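Local coordinates for protein DNA polymerase (Bacillus phage phi29, PDB 2PY5) that copies the viral genome by protein-primed, strand-displacing DNA synthesis with high processivity and fidelity, and naturally proofreads with a 3'-5' exonuclease, at residues F[549-554]-F[569-574]; F[501-506]-F[541-546]; F[276-281]-F[350-355]; F[283-288]-F[430-435]. The protein carries 2 engineered substitutions. All coordinates share one frame; numbering follows the deposited sequence.

Interaction 1: residues F[549-554]-F[569-574]; sequences GFSRKM and DDTFTI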
# COMPACT_ATOMS: atom_id res chain seq x y z
N GLY F 549 -0.81 0.48 26.86
CA GLY F 549 -0.96 1.73 27.61
C GLY F 549 0.14 2.74 27.30
O GLY F 549 0.01 3.92 27.62
N PHE F 550 1.23 2.27 26.69
CA PHE F 550 2.28 3.16 26.21
C PHE F 550 1.64 4.25 25.36
O PHE F 550 0.89 3.94 24.43
CB PHE F 550 3.32 2.37 25.38
CG PHE F 550 4.36 3.23 24.70
CD1 PHE F 550 5.64 3.35 25.25
CD2 PHE F 550 4.09 3.88 23.50
CE1 PHE F 550 6.61 4.13 24.61
CE2 PHE F 550 5.04 4.66 22.87
CZ PHE F 550 6.31 4.78 23.43
N SER F 551 1.93 5.52 25.67
CA SER F 551 1.29 6.64 24.99
C SER F 551 2.24 7.82 24.79
O SER F 551 3.04 8.14 25.67
CB SER F 551 0.06 7.11 25.79
OG SER F 551 -0.66 8.12 25.09
N ARG F 552 2.15 8.46 23.62
CA ARG F 552 2.91 9.67 23.32
C ARG F 552 2.04 10.60 22.48
O ARG F 552 1.36 10.16 21.56
CB ARG F 552 4.20 9.35 22.55
CG ARG F 552 5.24 8.53 23.33
CD ARG F 552 5.83 9.32 24.49
NE ARG F 552 6.94 8.60 25.12
CZ ARG F 552 6.82 7.63 26.02
NH1 ARG F 552 5.62 7.22 26.42
NH2 ARG F 552 7.90 7.05 26.52
N LYS F 553 2.06 11.89 22.81
CA LYS F 553 1.29 12.87 22.05
C LYS F 553 2.15 13.44 20.92
O LYS F 553 2.52 14.61 20.92
CB LYS F 553 0.77 13.98 22.96
CG LYS F 553 -0.29 14.83 22.31
CD LYS F 553 -0.81 15.87 23.27
CE LYS F 553 -1.77 16.82 22.58
NZ LYS F 553 -2.72 16.09 21.69
N MET F 554 2.45 12.57 19.97
CA MET F 554 3.45 12.83 18.96
C MET F 554 3.05 12.37 17.56
O MET F 554 3.88 12.41 16.66
CB MET F 554 4.75 12.12 19.33
CG MET F 554 5.34 12.52 20.66
SD MET F 554 6.86 11.62 20.99
CE MET F 554 8.08 12.78 20.41
N ASP F 569 -0.36 17.35 16.40
CA ASP F 569 0.16 16.23 17.17
C ASP F 569 -0.95 15.69 18.06
O ASP F 569 -1.54 16.42 18.86
CB ASP F 569 1.40 16.62 18.00
CG ASP F 569 2.66 16.76 17.16
OD1 ASP F 569 2.74 16.15 16.06
OD2 ASP F 569 3.59 17.47 17.59
N ASP F 570 -1.25 14.42 17.85
CA ASP F 570 -2.34 13.74 18.50
C ASP F 570 -1.76 12.65 19.40
O ASP F 570 -0.59 12.25 19.26
CB ASP F 570 -3.24 13.11 17.43
CG ASP F 570 -4.60 12.69 17.96
OD1 ASP F 570 -5.17 13.41 18.80
OD2 ASP F 570 -5.10 11.63 17.52
N THR F 571 -2.59 12.16 20.32
CA THR F 571 -2.19 11.08 21.21
C THR F 571 -2.19 9.73 20.49
O THR F 571 -3.22 9.31 19.94
CB THR F 571 -3.14 10.99 22.40
OG1 THR F 571 -3.15 12.25 23.08
CG2 THR F 571 -2.68 9.89 23.37
N PHE F 572 -1.03 9.08 20.49
CA PHE F 572 -0.91 7.69 20.05
C PHE F 572 -0.77 6.79 21.27
O PHE F 572 0.15 6.98 22.05
CB PHE F 572 0.32 7.49 19.17
CG PHE F 572 0.50 6.08 18.72
CD1 PHE F 572 -0.17 5.61 17.60
CD2 PHE F 572 1.31 5.20 19.44
CE1 PHE F 572 -0.03 4.30 17.19
CE2 PHE F 572 1.45 3.88 19.02
CZ PHE F 572 0.78 3.44 17.89
N THR F 573 -1.65 5.80 21.39
CA THR F 573 -1.62 4.88 22.52
C THR F 573 -1.69 3.45 22.02
O THR F 573 -2.49 3.15 21.12
CB THR F 573 -2.82 5.15 23.46
OG1 THR F 573 -2.87 6.55 23.76
CG2 THR F 573 -2.72 4.35 24.75
N ILE F 574 -0.87 2.58 22.59
CA ILE F 574 -0.96 1.15 22.33
C ILE F 574 -2.16 0.61 23.12
O ILE F 574 -2.12 0.54 24.35
CB ILE F 574 0.30 0.40 22.73
CG1 ILE F 574 1.51 0.96 21.98
CG2 ILE F 574 0.14 -1.11 22.45
CD1 ILE F 574 2.80 0.26 22.30

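Interaction 2: residues F[501-506]-F[541-546]; sequences IQDIYM and VTFENF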
# COMPACT_ATOMS: atom_id res chain seq x y z
N ILE F 501 8.23 -6.05 19.58
CA ILE F 501 9.64 -5.69 19.58
C ILE F 501 10.46 -6.97 19.61
O ILE F 501 10.01 -8.01 20.11
CB ILE F 501 10.04 -4.76 20.76
CG1 ILE F 501 9.70 -5.38 22.13
CG2 ILE F 501 9.35 -3.41 20.62
CD1 ILE F 501 10.04 -4.50 23.32
N GLN F 502 11.67 -6.88 19.05
CA GLN F 502 12.65 -7.97 19.13
C GLN F 502 14.04 -7.43 19.35
O GLN F 502 14.38 -6.36 18.85
CB GLN F 502 12.66 -8.76 17.83
CG GLN F 502 11.33 -9.42 17.46
CD GLN F 502 11.32 -9.98 16.07
OE1 GLN F 502 12.06 -9.52 15.19
NE2 GLN F 502 10.45 -10.97 15.83
N ASP F 503 14.85 -8.19 20.11
CA ASP F 503 16.30 -7.99 20.22
C ASP F 503 16.92 -9.04 19.28
O ASP F 503 16.96 -10.23 19.60
CB ASP F 503 16.81 -8.25 21.64
CG ASP F 503 16.80 -7.01 22.54
OD1 ASP F 503 16.54 -5.89 22.05
OD2 ASP F 503 17.10 -7.17 23.73
N ILE F 504 17.34 -8.60 18.10
CA ILE F 504 17.75 -9.51 17.02
C ILE F 504 19.27 -9.71 17.02
O ILE F 504 20.02 -8.75 17.09
CB ILE F 504 17.28 -8.98 15.65
CG1 ILE F 504 15.75 -8.92 15.60
CG2 ILE F 504 17.84 -9.83 14.51
CD1 ILE F 504 15.18 -8.27 14.31
N TYR F 505 19.70 -10.97 16.92
CA TYR F 505 21.11 -11.31 16.80
C TYR F 505 21.69 -10.78 15.49
O TYR F 505 21.14 -11.03 14.42
CB TYR F 505 21.28 -12.82 16.84
CG TYR F 505 21.10 -13.48 18.19
CD1 TYR F 505 20.09 -14.41 18.39
CD2 TYR F 505 21.99 -13.23 19.23
CE1 TYR F 505 19.94 -15.05 19.62
CE2 TYR F 505 21.85 -13.87 20.45
CZ TYR F 505 20.82 -14.77 20.64
OH TYR F 505 20.70 -15.41 21.86
N MET F 506 22.78 -10.02 15.60
CA MET F 506 23.47 -9.45 14.46
C MET F 506 24.96 -9.76 14.55
O MET F 506 25.50 -9.98 15.63
CB MET F 506 23.30 -7.93 14.42
CG MET F 506 21.87 -7.45 14.41
SD MET F 506 20.94 -7.84 12.93
CE MET F 506 21.58 -6.64 11.75
N VAL F 541 10.62 3.98 22.44
CA VAL F 541 10.32 2.63 22.90
C VAL F 541 11.56 1.89 23.43
O VAL F 541 12.65 1.97 22.86
CB VAL F 541 9.67 1.80 21.76
CG1 VAL F 541 9.46 0.36 22.19
CG2 VAL F 541 8.33 2.43 21.31
N THR F 542 11.37 1.16 24.53
CA THR F 542 12.37 0.25 25.08
C THR F 542 11.66 -1.02 25.52
O THR F 542 10.44 -1.05 25.65
CB THR F 542 13.06 0.85 26.33
OG1 THR F 542 12.10 0.96 27.39
CG2 THR F 542 13.62 2.21 26.03
N PHE F 543 12.41 -2.09 25.77
CA PHE F 543 11.81 -3.31 26.30
C PHE F 543 11.09 -3.04 27.62
O PHE F 543 10.06 -3.66 27.90
CB PHE F 543 12.83 -4.43 26.48
CG PHE F 543 12.84 -5.42 25.35
CD1 PHE F 543 13.57 -5.18 24.20
CD2 PHE F 543 12.09 -6.59 25.42
CE1 PHE F 543 13.56 -6.09 23.14
CE2 PHE F 543 12.08 -7.51 24.38
CZ PHE F 543 12.82 -7.26 23.23
N GLU F 544 11.61 -2.11 28.41
CA GLU F 544 11.02 -1.79 29.70
C GLU F 544 9.65 -1.09 29.58
O GLU F 544 8.73 -1.42 30.34
CB GLU F 544 11.97 -0.92 30.54
N ASN F 545 9.52 -0.14 28.65
CA ASN F 545 8.28 0.63 28.54
C ASN F 545 7.27 0.17 27.48
O ASN F 545 6.21 0.75 27.37
CB ASN F 545 8.57 2.14 28.37
CG ASN F 545 9.11 2.50 26.99
OD1 ASN F 545 8.99 1.73 26.04
ND2 ASN F 545 9.68 3.68 26.88
N PHE F 546 7.62 -0.87 26.73
CA PHE F 546 6.76 -1.35 25.65
C PHE F 546 5.70 -2.24 26.25
O PHE F 546 5.95 -3.41 26.54
CB PHE F 546 7.57 -2.14 24.64
CG PHE F 546 6.81 -2.56 23.41
CD1 PHE F 546 6.35 -1.63 22.50
CD2 PHE F 546 6.62 -3.91 23.14
CE1 PHE F 546 5.69 -2.06 21.35
CE2 PHE F 546 5.97 -4.31 22.01
CZ PHE F 546 5.51 -3.39 21.12

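Interaction 3: residues F[276-281]-F[350-355]; sequences VWDEDY and GLKFKA. With EDO (1,2-ethanediol), chain V.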
# COMPACT_ATOMS: atom_id res chain seq x y z
N VAL F 276 -20.42 -28.73 -7.24
CA VAL F 276 -20.11 -30.12 -7.68
C VAL F 276 -18.83 -30.06 -8.50
O VAL F 276 -18.69 -29.21 -9.40
CB VAL F 276 -21.25 -30.75 -8.49
CG1 VAL F 276 -20.85 -32.14 -9.02
CG2 VAL F 276 -22.52 -30.85 -7.64
N TRP F 277 -17.87 -30.91 -8.14
CA TRP F 277 -16.58 -30.99 -8.83
C TRP F 277 -16.73 -30.97 -10.33
O TRP F 277 -17.50 -31.76 -10.90
CB TRP F 277 -15.83 -32.27 -8.40
CG TRP F 277 -14.55 -32.59 -9.21
CD1 TRP F 277 -14.31 -33.70 -9.95
CD2 TRP F 277 -13.37 -31.78 -9.31
NE1 TRP F 277 -13.06 -33.63 -10.52
CE2 TRP F 277 -12.46 -32.47 -10.15
CE3 TRP F 277 -12.99 -30.54 -8.79
CZ2 TRP F 277 -11.20 -31.96 -10.46
CZ3 TRP F 277 -11.74 -30.04 -9.12
CH2 TRP F 277 -10.86 -30.75 -9.95
N ASP F 278 -15.97 -30.07 -10.95
CA ASP F 278 -15.93 -29.96 -12.40
C ASP F 278 -14.45 -29.81 -12.76
O ASP F 278 -13.86 -28.77 -12.51
CB ASP F 278 -16.75 -28.74 -12.84
CG ASP F 278 -16.86 -28.60 -14.35
OD1 ASP F 278 -16.05 -29.21 -15.09
OD2 ASP F 278 -17.78 -27.88 -14.79
N GLU F 279 -13.85 -30.84 -13.36
CA GLU F 279 -12.42 -30.71 -13.72
C GLU F 279 -12.15 -29.53 -14.67
O GLU F 279 -11.06 -29.00 -14.66
CB GLU F 279 -11.87 -32.02 -14.33
CG GLU F 279 -12.33 -32.30 -15.71
CD GLU F 279 -11.52 -33.42 -16.42
OE1 GLU F 279 -10.30 -33.58 -16.20
OE2 GLU F 279 -12.14 -34.09 -17.23
N ASP F 280 -13.13 -29.14 -15.48
CA ASP F 280 -12.96 -28.04 -16.42
C ASP F 280 -13.18 -26.66 -15.78
O ASP F 280 -12.76 -25.64 -16.34
CB ASP F 280 -13.91 -28.19 -17.59
CG ASP F 280 -13.56 -29.38 -18.46
OD1 ASP F 280 -12.41 -29.85 -18.41
OD2 ASP F 280 -14.44 -29.83 -19.20
N TYR F 281 -13.89 -26.62 -14.65
CA TYR F 281 -14.08 -25.42 -13.83
C TYR F 281 -13.70 -25.76 -12.40
O TYR F 281 -14.57 -25.85 -11.52
CB TYR F 281 -15.53 -24.92 -13.89
CG TYR F 281 -15.95 -24.35 -15.22
CD1 TYR F 281 -16.23 -25.17 -16.28
CD2 TYR F 281 -16.09 -22.98 -15.40
CE1 TYR F 281 -16.59 -24.66 -17.51
CE2 TYR F 281 -16.48 -22.46 -16.63
CZ TYR F 281 -16.72 -23.31 -17.68
OH TYR F 281 -17.12 -22.82 -18.93
N GLY F 350 -22.95 -20.20 -5.71
CA GLY F 350 -21.59 -19.78 -5.95
C GLY F 350 -21.27 -19.58 -7.42
O GLY F 350 -22.17 -19.53 -8.26
N LEU F 351 -19.98 -19.47 -7.69
CA LEU F 351 -19.45 -19.29 -9.05
C LEU F 351 -18.27 -20.22 -9.23
O LEU F 351 -17.42 -20.34 -8.34
CB LEU F 351 -18.99 -17.85 -9.31
CG LEU F 351 -19.90 -16.67 -8.95
CD1 LEU F 351 -19.68 -16.27 -7.51
CD2 LEU F 351 -19.63 -15.48 -9.88
N LYS F 352 -18.20 -20.88 -10.39
CA LYS F 352 -17.05 -21.72 -10.70
C LYS F 352 -16.28 -21.19 -11.90
O LYS F 352 -16.85 -20.49 -12.77
CB LYS F 352 -17.43 -23.19 -10.88
CG LYS F 352 -18.39 -23.46 -12.01
CD LYS F 352 -18.72 -24.92 -12.15
CE LYS F 352 -19.58 -25.17 -13.36
NZ LYS F 352 -19.96 -26.65 -13.49
N PHE F 353 -14.99 -21.47 -11.92
CA PHE F 353 -14.07 -20.87 -12.89
C PHE F 353 -13.17 -21.91 -13.54
O PHE F 353 -12.63 -22.79 -12.88
CB PHE F 353 -13.14 -19.85 -12.21
CG PHE F 353 -13.87 -18.77 -11.46
CD1 PHE F 353 -14.26 -18.97 -10.16
CD2 PHE F 353 -14.17 -17.57 -12.07
CE1 PHE F 353 -14.95 -18.00 -9.45
CE2 PHE F 353 -14.87 -16.59 -11.36
CZ PHE F 353 -15.25 -16.83 -10.05
N LYS F 354 -12.93 -21.72 -14.83
CA LYS F 354 -11.79 -22.33 -15.48
C LYS F 354 -10.51 -21.87 -14.80
O LYS F 354 -10.49 -20.82 -14.14
CB LYS F 354 -11.75 -21.99 -16.97
CG LYS F 354 -13.01 -22.33 -17.70
CD LYS F 354 -12.90 -22.10 -19.21
CE LYS F 354 -13.22 -20.69 -19.58
NZ LYS F 354 -13.61 -20.64 -21.03
N ALA F 355 -9.45 -22.64 -14.96
CA ALA F 355 -8.22 -22.30 -14.29
C ALA F 355 -6.99 -22.87 -14.97
O ALA F 355 -7.06 -23.90 -15.67
CB ALA F 355 -8.29 -22.77 -12.84
C1 EDO V . -20.04 -26.37 -17.78
O1 EDO V . -19.83 -26.45 -19.19
C2 EDO V . -19.71 -27.70 -17.11
O2 EDO V . -18.34 -28.07 -17.36
O HOH W 1 -20.38 -28.25 -11.21
O HOH W 2 -9.97 -25.15 -16.50

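Interaction 4: residues F[283-288]-F[430-435]; sequences LHIQHI and GVFITA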
# COMPACT_ATOMS: atom_id res chain seq x y z
N LEU F 283 -11.92 -24.40 -9.91
CA LEU F 283 -11.89 -23.41 -8.83
C LEU F 283 -13.28 -22.86 -8.63
O LEU F 283 -14.07 -22.75 -9.56
CB LEU F 283 -10.94 -22.25 -9.14
CG LEU F 283 -9.46 -22.58 -9.32
CD1 LEU F 283 -8.67 -21.31 -9.60
CD2 LEU F 283 -8.87 -23.34 -8.12
N HIS F 284 -13.60 -22.46 -7.40
CA HIS F 284 -14.91 -21.89 -7.17
C HIS F 284 -14.92 -20.95 -5.98
O HIS F 284 -14.02 -20.97 -5.16
CB HIS F 284 -16.01 -22.96 -7.03
CG HIS F 284 -16.01 -23.71 -5.72
ND1 HIS F 284 -15.18 -24.78 -5.47
CD2 HIS F 284 -16.83 -23.61 -4.64
CE1 HIS F 284 -15.43 -25.25 -4.26
NE2 HIS F 284 -16.43 -24.56 -3.73
N ILE F 285 -15.97 -20.15 -5.93
CA ILE F 285 -16.31 -19.31 -4.77
C ILE F 285 -17.67 -19.81 -4.32
O ILE F 285 -18.59 -19.92 -5.12
CB ILE F 285 -16.33 -17.81 -5.14
CG1 ILE F 285 -14.91 -17.31 -5.41
CG2 ILE F 285 -16.97 -16.96 -3.98
CD1 ILE F 285 -14.83 -15.91 -6.05
N GLN F 286 -17.77 -20.13 -3.03
CA GLN F 286 -18.99 -20.71 -2.43
C GLN F 286 -19.56 -19.70 -1.45
O GLN F 286 -18.85 -19.24 -0.56
CB GLN F 286 -18.65 -22.01 -1.70
CG GLN F 286 -19.81 -22.71 -1.01
CD GLN F 286 -20.79 -23.35 -2.00
OE1 GLN F 286 -20.43 -24.30 -2.73
NE2 GLN F 286 -22.03 -22.86 -2.02
N HIS F 287 -20.83 -19.35 -1.62
CA HIS F 287 -21.60 -18.63 -0.60
C HIS F 287 -22.14 -19.67 0.37
O HIS F 287 -22.88 -20.58 -0.03
CB HIS F 287 -22.74 -17.84 -1.25
CG HIS F 287 -23.52 -16.97 -0.29
ND1 HIS F 287 -24.73 -16.40 -0.64
CD2 HIS F 287 -23.27 -16.58 0.98
CE1 HIS F 287 -25.19 -15.69 0.38
NE2 HIS F 287 -24.32 -15.77 1.37
N ILE F 288 -21.78 -19.51 1.64
CA ILE F 288 -22.11 -20.47 2.70
C ILE F 288 -22.56 -19.68 3.91
O ILE F 288 -21.99 -18.63 4.19
CB ILE F 288 -20.88 -21.38 3.05
CG1 ILE F 288 -21.18 -22.34 4.20
CG2 ILE F 288 -19.62 -20.54 3.35
CD1 ILE F 288 -20.14 -23.44 4.36
N GLY F 430 -7.65 -11.63 -8.30
CA GLY F 430 -7.24 -11.08 -7.01
C GLY F 430 -7.66 -11.97 -5.85
O GLY F 430 -6.89 -12.23 -4.92
N VAL F 431 -8.91 -12.44 -5.89
CA VAL F 431 -9.43 -13.29 -4.82
C VAL F 431 -8.52 -14.50 -4.60
O VAL F 431 -8.16 -14.84 -3.47
CB VAL F 431 -10.86 -13.78 -5.16
CG1 VAL F 431 -11.26 -14.96 -4.30
CG2 VAL F 431 -11.86 -12.60 -5.05
N PHE F 432 -8.11 -15.16 -5.70
CA PHE F 432 -7.31 -16.36 -5.58
C PHE F 432 -5.82 -16.13 -5.32
O PHE F 432 -5.17 -16.94 -4.68
CB PHE F 432 -7.54 -17.25 -6.80
CG PHE F 432 -8.78 -18.07 -6.68
CD1 PHE F 432 -10.01 -17.56 -7.08
CD2 PHE F 432 -8.74 -19.33 -6.11
CE1 PHE F 432 -11.16 -18.32 -6.94
CE2 PHE F 432 -9.90 -20.08 -5.96
CZ PHE F 432 -11.10 -19.58 -6.37
N ILE F 433 -5.30 -15.01 -5.79
CA ILE F 433 -3.90 -14.72 -5.51
C ILE F 433 -3.72 -14.53 -4.01
O ILE F 433 -2.80 -15.12 -3.41
CB ILE F 433 -3.37 -13.54 -6.32
CG1 ILE F 433 -3.21 -13.92 -7.80
CG2 ILE F 433 -2.00 -13.06 -5.74
CD1 ILE F 433 -3.02 -12.73 -8.73
N THR F 434 -4.60 -13.75 -3.38
CA THR F 434 -4.48 -13.53 -1.93
C THR F 434 -4.85 -14.80 -1.13
O THR F 434 -4.24 -15.09 -0.10
CB THR F 434 -5.26 -12.33 -1.45
OG1 THR F 434 -6.67 -12.55 -1.64
CG2 THR F 434 -4.82 -11.05 -2.16
N ALA F 435 -5.80 -15.60 -1.65
CA ALA F 435 -6.19 -16.85 -0.99
C ALA F 435 -5.03 -17.84 -0.94
O ALA F 435 -4.73 -18.41 0.10
CB ALA F 435 -7.42 -17.48 -1.67

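Interaction 1: residues F[549-554]-F[569-574]
The base of the thumb hairpin, strands 551-561 and 564-573, closes where R552 and F572 form an antiparallel hydrogen-bonded pair. R552 N donates to F572 O at 2.9 Å, and F572 N returns the bond to R552 O at 2.8 Å. S551 and T573 make the neighbouring non-hydrogen-bonded pair, with side chains on the opposite face of the ribbon. S551 OG lies anti to its backbone N (chi1 -174°) and meets T573 OG1 at 3.0 Å, either hydroxyl being a possible donor. Segment 569-574 lies in the C-terminal region involved in DNA binding and terminal-protein interaction; at its end I574 N bonds to F550 O, and G549 N to I574 O at 2.8 Å. The F550 and I574 side chains cross obliquely, CB of F550 lying 3.8 Å from CD1 of I574. R552 turns its end away, its NH1 lying over the rim of one face of the F550 ring. That NH1 reaches S551 O at 2.8 Å from above the carbonyl plane, while NE is paired with E540, two bonds that fix the flat group. At the other end the chain turns in an inverse gamma turn centred on K553, whose NZ donates to D569 O at 3.1 Å.

Interaction 2: residues F[501-506]-F[541-546]
T542, whose carbonyl O lies 4.2 Å from I501 CD1, donates its backbone N to N545 OD1 at 2.9 Å, almost straight at the hydrogen (169°) though from above the plane of the amide. N545 N in turn bonds to T542 OG1, an ST motif, and this reciprocal pair holds the turn that presents F543 and F546 to the strand. F543 has two deposited conformers, and all its contacts here are those of one. Different branches of I501 cover the two ring faces: CD1 sits over the centre of F543, 3.5 Å from the centroid, and CG2 over that of F546, 3.6 Å from its centroid. CD1 also touches F546 CD2 at 3.5 Å. A chi1 of 57° sets CG1 in the crowded position and leaves CG2 beside the backbone N, over the F546 ring. V541 CG1 adds a looser contact to I501 CG2. D503 OD1 approaches F543 CE1 at 3.2 Å, the carboxylate and ring planes 53° apart. D503 OD2 is salt-bridged to R491, which also makes a cation-pi contact with F543. Through these CH-pi contacts strand 499-509 of the palm's curled antiparallel sheet receives the thumb loop that leads into the hairpin 551-573.

Interaction 3: residues F[276-281]-F[350-355]
With its CG anti to the backbone N (chi1 -175°), D278 holds its carboxylate out towards K352, whose CG stands between backbone N and carbonyl carbon (chi1 62°) and whose chain is extended beyond it. The two side chains cross at about a right angle. K352 NZ thereby reaches D278 OD2 at 2.8 Å in a salt bridge that uses the anti lone pair of the oxygen. The same OD2 accepts a second bond, of 2.6 Å, from O2 of a 1,2-ethanediol molecule that probably came from the crystallisation liquor. NZ also donates at 2.8 Å to a water that in turn donates a hydrogen bond to V276 O, so the ammonium group meets the loop directly at D278 and through water at V276. The other oxygen, D278 OD1, takes D280 N at 2.9 Å from above the carboxylate plane (38° out of it). Beyond the charges, Y281 packs against the strand: its CB rests on K352 CD at 3.6 Å, and its ring lies beside K354, the two side chains pointing the same way. K354 CG stands over one face of that ring, offset toward the rim and 3.9 Å from its centroid, a CH-pi contact, while F353 N lies in plane at its edge. A second water joins D280 O to A355 N. Y275 OH bonds to both D278 N and Y281 O, tying two points of the loop together. An Asx turn on a type I beta turn, D278 to Y281, thus ends the loop entering strand 283-294, beside strand 340-356 in the antiparallel sheet of the TPR1 insertion.

Interaction 4: residues F[283-288]-F[430-435]
L283 and F432 lie alongside each other, pointing opposite ways, where a strand of the TPR1 sheet rests on a helix of the palm. Strand 283-288 and helix 430-435 run at 94° to one another, their axes 10.6 Å apart at closest approach. F432 contributes the largest buried area of any residue in the contact. One face of its ring takes L283 CD1, a CH-pi contact 4.2 Å from the centroid and displaced towards the rim. L283 has CG beside its backbone N and CD1 continuing anti (chi2 -179°), while its CB meets F432 CZ at 3.9 Å. I285, one alternation further along the strand, meets F432 differently: it comes at a slant, CG1 lying 4.2 Å from CE1 of the ring. Its terminal CD1 then reaches on to V431 CG1 at 4.1 Å, the neighbouring position on the helix. All five touching residues are buried, and the contact across the two segments is apolar in its side chains. L263 and P264 of strand 263-265 also touch F432. The helix carries T434, probably involved in binding template-primer structures, with its OG1 bonded to R227 O. H284 turns its CB away from the helix and stacks its imidazole on Y275. Its carbonyl does the opposite: H284 O lies near the plane of the F432 ring, at its edge, 3.5 Å from CZ.

In the fold
Followed from the N terminus, the loop 276-281 is followed almost at once by strand segment 283-288 of the TPR1 sheet. Interaction 3 closes first, at 350-355, and interaction 4 later, at 430-435, so the two loops cross instead of nesting. They also touch directly, since strands 283-294 and 340-356 are sheet neighbours: one contact fastens the 276-281 loop to this sheet, the other ties the sheet to the palm helix. In series after them, interaction 2 opens at 501-506 and closes at 541-546; interaction 1 opens at 549-554 and closes the hairpin at 569-574. F550 meets V541 and N545, and I574 meets F546, joining palm strand, thumb loop and hairpin base. Centres of interactions 1 and 3 lie about 50 Å apart.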